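Local coordinates for protein putative acetamidase/formamidase (Yersinia enterocolitica subsp. palearctica serotype O:3, PDB 5UBU) that probably hydrolyses carbon-nitrogen bonds other than peptide bonds in linear amides and binds sodium ions, at residues G66-E71 with E144-I149; I119-P124 with C231-E236. All coordinates share one frame; numbering follows the deposited sequence.

In the fold
The two contacts lie on successive strands of one antiparallel sheet, 117-122 and 145-151, with their centres about 9 Å apart. Contact 1 sets the loop 66-71 against strand 145-151 and is partly buried, well away from the middle of the chain; its polar grip comes from one carboxylate oxygen shared by a backbone N-H, a guanidinium and a water. Contact 2 joins the neighbouring strand to the segment 231-236 and is buried throughout, with backbone pairing, a threonine hydroxyl and two close cysteine sulfurs, and its glutamate turned to a sodium ion. Arg147 N probably bonds to Cys120 O between them, and both contacts touch a second subunit.

Contact 1 (G66-E71 with E144-I149); sequences GAISSE and EKVRMI
Glu71 lays its side chain alongside that of Arg147, the two pointing the same way, and delivers a single carboxylate oxygen to strand 145-151. OE2 of Glu71 takes the backbone N-H of Met148 on its anti lone pair, at 3.0 Å and an N-H...O angle of 167°. The same OE2 forms a salt bridge with NE of Arg147 at 3.1 Å. That bond is nearly straight and lies in the guanidinium plane; NE meets OE2 from above the carboxylate plane, and the two planes stand 83° apart. A water completes the grip: it donates to Glu71 OE2 and to Met148 O and accepts from Arg147 NH2, so that guanidinium, carboxylate and strand backbone are tied together. This clustering of donors would be expected to stabilise the charged form of the glutamate. The Glu71 chain runs extended beyond CG, and on its way passes over the strand backbone, with Glu71 CG 3.3 Å from Val146 O.

The apolar part lies on the residues flanking Arg147. Val146 CG1, anti to its backbone N (chi1 175°), meets Ile68 CG2 at 3.7 Å, the two side chains crossing obliquely, and also touches Ser70 O. Met148 (selenomethionine) bends at chi2 and chi3; its CG packs on Glu71 CG at 3.7 Å, while its CE comes to 3.4 Å from Ser69 O.

Beyond the contact, Arg147 NH2 also donates to Trp158 O, the guanidinium makes a cation-pi contact with Trp158, and Met301 of a second subunit packs on the same arginine. The loop 66-71, which precedes helix 75-78 in the chain, lies against strand 145-151; Pro75 of that helix touches Val146. On the sheet, strand 117-122 pairs with strand 145-151, for example through the backbones of Cys120 and Arg147.

Contact 2 (I119-P124 with C231-E236); sequences ICAMIP and CGTAVE. With NA (sodium ion), chain G.
A short antiparallel bridge beside the sodium site joins strand 117-122 to the segment leading into strand 236-237. Ile119 and Glu236 form its hydrogen-bonded pair: Ile119 N donates to Glu236 O at 2.7 Å, and Glu236 N returns a bond to Ile119 O at 2.8 Å, approaching from above the carbonyl plane.

Further along, a side chain takes over from the backbone. Thr233 OG1 stands between its own backbone N and carbonyl carbon (chi1 70°), facing the strand, and accepts the N-H of Ala121 at 2.8 Å in an almost straight bond of 174°. Thr233 CG2 lies by Ala121 O and touches Ile123 CD1 only loosely. Next to the hydroxyl, Cys120 SG, anti to its backbone N (chi1 179°), lies 3.7 Å from Cys231 SG, a sulfur-to-sulfur packing contact and no disulfide. Cys231 CB also meets CG of Met122 (selenomethionine) loosely. Where the segments part, a water spans them, accepting from Ile123 N and donating to Cys231 O.

Glu236 serves both the bridge and the metal: its backbone pairs with Ile119, while its side chain, bent at chi2, turns to the sodium ion and clasps it with both oxygens, OE1 and OE2 each 2.2 Å from the metal. Ala234 N donates to Glu236 OE1 at 3.1 Å from above the carboxylate plane, a second-shell bond that would help to hold the ligand. Ser304 of a second subunit bonds to Thr233 O, bringing the interface close to this segment.

The arrangement belongs to a two-sodium site: Asp220 and His222 join Glu236 on its ion, and Asp220 is also a ligand of the second, which Asn193 and Asp195 bind.

Contact 1 (G66-E71 with E144-I149)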
loop_
_atom_site.group_PDB
_atom_site.type_symbol
_atom_site.label_atom_id
_atom_site.label_comp_id
_atom_site.label_asym_id
_atom_site.label_seq_id
_atom_site.Cartn_x
_atom_site.Cartn_y
_atom_site.Cartn_z
ATOM N N GLY B 66 22.002 1.799 -25.596
ATOM C CA GLY B 66 23.096 2.671 -26.007
ATOM C C GLY B 66 22.763 4.133 -26.284
ATOM O O GLY B 66 23.611 4.875 -26.792
ATOM N N ALA B 67 21.553 4.567 -25.924
ATOM C CA ALA B 67 21.132 5.953 -26.178
ATOM C C ALA B 67 21.885 6.988 -25.355
ATOM O O ALA B 67 21.947 8.157 -25.747
ATOM C CB ALA B 67 19.639 6.102 -25.942
ATOM N N ILE B 68 22.447 6.562 -24.222
ATOM C CA ILE B 68 23.195 7.456 -23.336
ATOM C C ILE B 68 24.681 7.111 -23.375
ATOM O O ILE B 68 25.066 5.970 -23.150
ATOM C CB ILE B 68 22.636 7.402 -21.897
ATOM C CG1 ILE B 68 21.182 7.876 -21.901
ATOM C CG2 ILE B 68 23.447 8.285 -20.962
ATOM C CD1 ILE B 68 20.523 7.866 -20.542
ATOM N N SER B 69 25.508 8.111 -23.664
ATOM C CA SER B 69 26.961 7.921 -23.769
ATOM C C SER B 69 27.783 9.100 -23.217
ATOM O O SER B 69 28.995 9.166 -23.422
ATOM C CB SER B 69 27.314 7.664 -25.240
ATOM O OG SER B 69 26.836 8.703 -26.073
ATOM N N SER B 70 27.120 10.014 -22.515
ATOM C CA SER B 70 27.776 11.179 -21.934
ATOM C C SER B 70 27.073 11.646 -20.672
ATOM O O SER B 70 25.841 11.607 -20.590
ATOM C CB SER B 70 27.771 12.332 -22.938
ATOM O OG SER B 70 28.258 13.521 -22.346
ATOM N N GLU B 71 27.847 12.119 -19.696
ATOM C CA GLU B 71 27.247 12.644 -18.472
ATOM C C GLU B 71 26.454 13.940 -18.737
ATOM O O GLU B 71 25.650 14.351 -17.906
ATOM C CB GLU B 71 28.280 12.828 -17.355
ATOM C CG GLU B 71 28.828 11.511 -16.831
ATOM C CD GLU B 71 29.676 11.646 -15.573
ATOM O OE1 GLU B 71 29.958 12.780 -15.141
ATOM O OE2 GLU B 71 30.059 10.601 -15.005
ATOM N N GLU B 144 18.107 15.829 -13.123
ATOM C CA GLU B 144 18.351 14.883 -14.169
ATOM C C GLU B 144 19.856 14.614 -14.225
ATOM O O GLU B 144 20.609 15.428 -14.719
ATOM C CB GLU B 144 17.768 15.505 -15.434
ATOM C CG GLU B 144 17.522 14.555 -16.572
ATOM C CD GLU B 144 16.457 15.063 -17.542
ATOM O OE1 GLU B 144 16.133 14.300 -18.467
ATOM O OE2 GLU B 144 15.930 16.189 -17.380
ATOM N N LYS B 145 20.280 13.483 -13.662
ATOM C CA LYS B 145 21.697 13.089 -13.616
ATOM C C LYS B 145 22.058 11.807 -14.370
ATOM O O LYS B 145 21.242 10.905 -14.529
ATOM C CB LYS B 145 22.184 12.952 -12.165
ATOM C CG LYS B 145 22.893 14.160 -11.577
ATOM C CD LYS B 145 22.039 15.402 -11.424
ATOM C CE LYS B 145 22.936 16.619 -11.167
ATOM N NZ LYS B 145 23.886 16.440 -10.029
ATOM N N VAL B 146 23.317 11.757 -14.796
ATOM C CA VAL B 146 23.895 10.624 -15.506
ATOM C C VAL B 146 25.342 10.443 -15.049
ATOM O O VAL B 146 26.105 11.413 -14.948
ATOM C CB VAL B 146 23.906 10.845 -17.044
ATOM C CG1 VAL B 146 24.614 9.701 -17.760
ATOM C CG2 VAL B 146 22.487 11.005 -17.566
ATOM N N ARG B 147 25.711 9.197 -14.779
ATOM C CA ARG B 147 27.065 8.857 -14.379
ATOM C C ARG B 147 27.598 7.798 -15.332
ATOM O O ARG B 147 26.962 6.774 -15.509
ATOM C CB ARG B 147 27.086 8.317 -12.965
ATOM C CG ARG B 147 26.801 9.321 -11.864
ATOM C CD ARG B 147 27.844 10.439 -11.768
ATOM N NE ARG B 147 29.184 9.979 -12.137
ATOM C CZ ARG B 147 30.022 9.285 -11.362
ATOM N NH1 ARG B 147 29.691 8.919 -10.130
ATOM N NH2 ARG B 147 31.219 8.941 -11.832
HETATM N N MSE B 148 28.748 8.068 -15.956
HETATM C CA MSE B 148 29.412 7.136 -16.873
HETATM C C MSE B 148 30.482 6.541 -16.007
HETATM O O MSE B 148 31.430 7.209 -15.637
HETATM C CB MSE B 148 30.061 7.847 -18.039
HETATM C CG MSE B 148 29.039 8.462 -18.985
HETATM SE SE MSE B 148 28.425 7.022 -20.161
HETATM C CE MSE B 148 29.985 6.700 -21.306
ATOM N N ILE B 149 30.325 5.277 -15.652
ATOM C CA ILE B 149 31.258 4.595 -14.781
ATOM C C ILE B 149 32.104 3.590 -15.538
ATOM O O ILE B 149 31.593 2.707 -16.212
ATOM C CB ILE B 149 30.507 3.827 -13.652
ATOM C CG1 ILE B 149 29.467 4.716 -12.958
ATOM C CG2 ILE B 149 31.493 3.199 -12.676
ATOM C CD1 ILE B 149 29.986 6.080 -12.600
HETATM O O HOH W 1 32.340 9.589 -14.131
#

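Contact 2 (I119-P124 with C231-E236)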
loop_
_atom_site.group_PDB
_atom_site.type_symbol
_atom_site.label_atom_id
_atom_site.label_comp_id
_atom_site.label_asym_id
_atom_site.label_seq_id
_atom_site.Cartn_x
_atom_site.Cartn_y
_atom_site.Cartn_z
ATOM N N ILE B 119 26.355 2.646 -16.739
ATOM C CA ILE B 119 25.628 3.913 -16.613
ATOM C C ILE B 119 24.576 3.893 -15.523
ATOM O O ILE B 119 23.757 2.989 -15.474
ATOM C CB ILE B 119 24.875 4.239 -17.921
ATOM C CG1 ILE B 119 25.865 4.383 -19.088
ATOM C CG2 ILE B 119 24.112 5.557 -17.798
ATOM C CD1 ILE B 119 25.204 4.438 -20.464
ATOM N N CYS B 120 24.605 4.891 -14.652
ATOM C CA CYS B 120 23.589 5.048 -13.622
ATOM C C CYS B 120 22.930 6.375 -13.961
ATOM O O CYS B 120 23.615 7.337 -14.324
ATOM C CB CYS B 120 24.165 5.091 -12.212
ATOM S SG CYS B 120 22.865 5.314 -10.954
ATOM N N ALA B 121 21.607 6.432 -13.852
ATOM C CA ALA B 121 20.883 7.649 -14.191
ATOM C C ALA B 121 19.679 7.907 -13.315
ATOM O O ALA B 121 19.053 6.976 -12.804
ATOM C CB ALA B 121 20.441 7.586 -15.650
HETATM N N MSE B 122 19.380 9.193 -13.157
HETATM C CA MSE B 122 18.237 9.657 -12.396
HETATM C C MSE B 122 17.314 10.180 -13.448
HETATM O O MSE B 122 17.497 11.273 -13.968
HETATM C CB MSE B 122 18.617 10.737 -11.405
HETATM C CG MSE B 122 19.059 10.139 -10.079
HETATM SE SE MSE B 122 19.873 11.587 -8.989
HETATM C CE MSE B 122 18.251 12.565 -8.512
ATOM N N ILE B 123 16.334 9.361 -13.798
ATOM C CA ILE B 123 15.351 9.688 -14.814
ATOM C C ILE B 123 14.195 10.455 -14.173
ATOM O O ILE B 123 13.675 10.025 -13.140
ATOM C CB ILE B 123 14.836 8.400 -15.474
ATOM C CG1 ILE B 123 16.032 7.611 -16.047
ATOM C CG2 ILE B 123 13.795 8.729 -16.542
ATOM C CD1 ILE B 123 15.693 6.256 -16.626
ATOM N N PRO B 124 13.795 11.600 -14.757
ATOM C CA PRO B 124 12.684 12.332 -14.152
ATOM C C PRO B 124 11.403 11.495 -14.054
ATOM O O PRO B 124 11.083 10.735 -14.978
ATOM C CB PRO B 124 12.487 13.517 -15.097
ATOM C CG PRO B 124 13.856 13.767 -15.646
ATOM C CD PRO B 124 14.459 12.396 -15.809
ATOM N N CYS B 231 17.373 4.657 -6.748
ATOM C CA CYS B 231 17.314 5.853 -7.624
ATOM C C CYS B 231 16.611 5.592 -8.957
ATOM O O CYS B 231 16.386 6.532 -9.727
ATOM C CB CYS B 231 18.692 6.451 -7.880
ATOM S SG CYS B 231 19.688 5.603 -9.112
ATOM N N GLY B 232 16.273 4.323 -9.224
ATOM C CA GLY B 232 15.594 3.932 -10.458
ATOM C C GLY B 232 16.453 3.044 -11.331
ATOM O O GLY B 232 15.929 2.190 -12.060
ATOM N N THR B 233 17.773 3.246 -11.266
ATOM C CA THR B 233 18.715 2.455 -12.062
ATOM C C THR B 233 19.919 1.989 -11.255
ATOM O O THR B 233 20.316 2.611 -10.276
ATOM C CB THR B 233 19.280 3.264 -13.266
ATOM O OG1 THR B 233 20.164 4.293 -12.806
ATOM C CG2 THR B 233 18.169 3.888 -14.094
ATOM N N ALA B 234 20.498 0.887 -11.703
ATOM C CA ALA B 234 21.692 0.323 -11.110
ATOM C C ALA B 234 22.806 0.799 -12.038
ATOM O O ALA B 234 22.671 1.858 -12.653
ATOM C CB ALA B 234 21.595 -1.189 -11.105
ATOM N N VAL B 235 23.917 0.067 -12.105
ATOM C CA VAL B 235 24.985 0.413 -13.045
ATOM C C VAL B 235 24.655 -0.442 -14.268
ATOM O O VAL B 235 25.017 -1.607 -14.340
ATOM C CB VAL B 235 26.406 0.154 -12.492
ATOM C CG1 VAL B 235 27.451 0.330 -13.587
ATOM C CG2 VAL B 235 26.691 1.091 -11.320
ATOM N N GLU B 236 23.933 0.165 -15.208
ATOM C CA GLU B 236 23.486 -0.493 -16.430
ATOM C C GLU B 236 24.634 -0.658 -17.423
ATOM O O GLU B 236 25.356 0.315 -17.703
ATOM C CB GLU B 236 22.418 0.371 -17.104
ATOM C CG GLU B 236 21.285 0.860 -16.207
ATOM C CD GLU B 236 20.440 -0.250 -15.630
ATOM O OE1 GLU B 236 19.747 0.018 -14.618
ATOM O OE2 GLU B 236 20.456 -1.377 -16.173
HETATM NA NA NA G . 18.508 -1.777 -15.128
HETATM O O HOH W 2 15.649 7.255 -12.313
#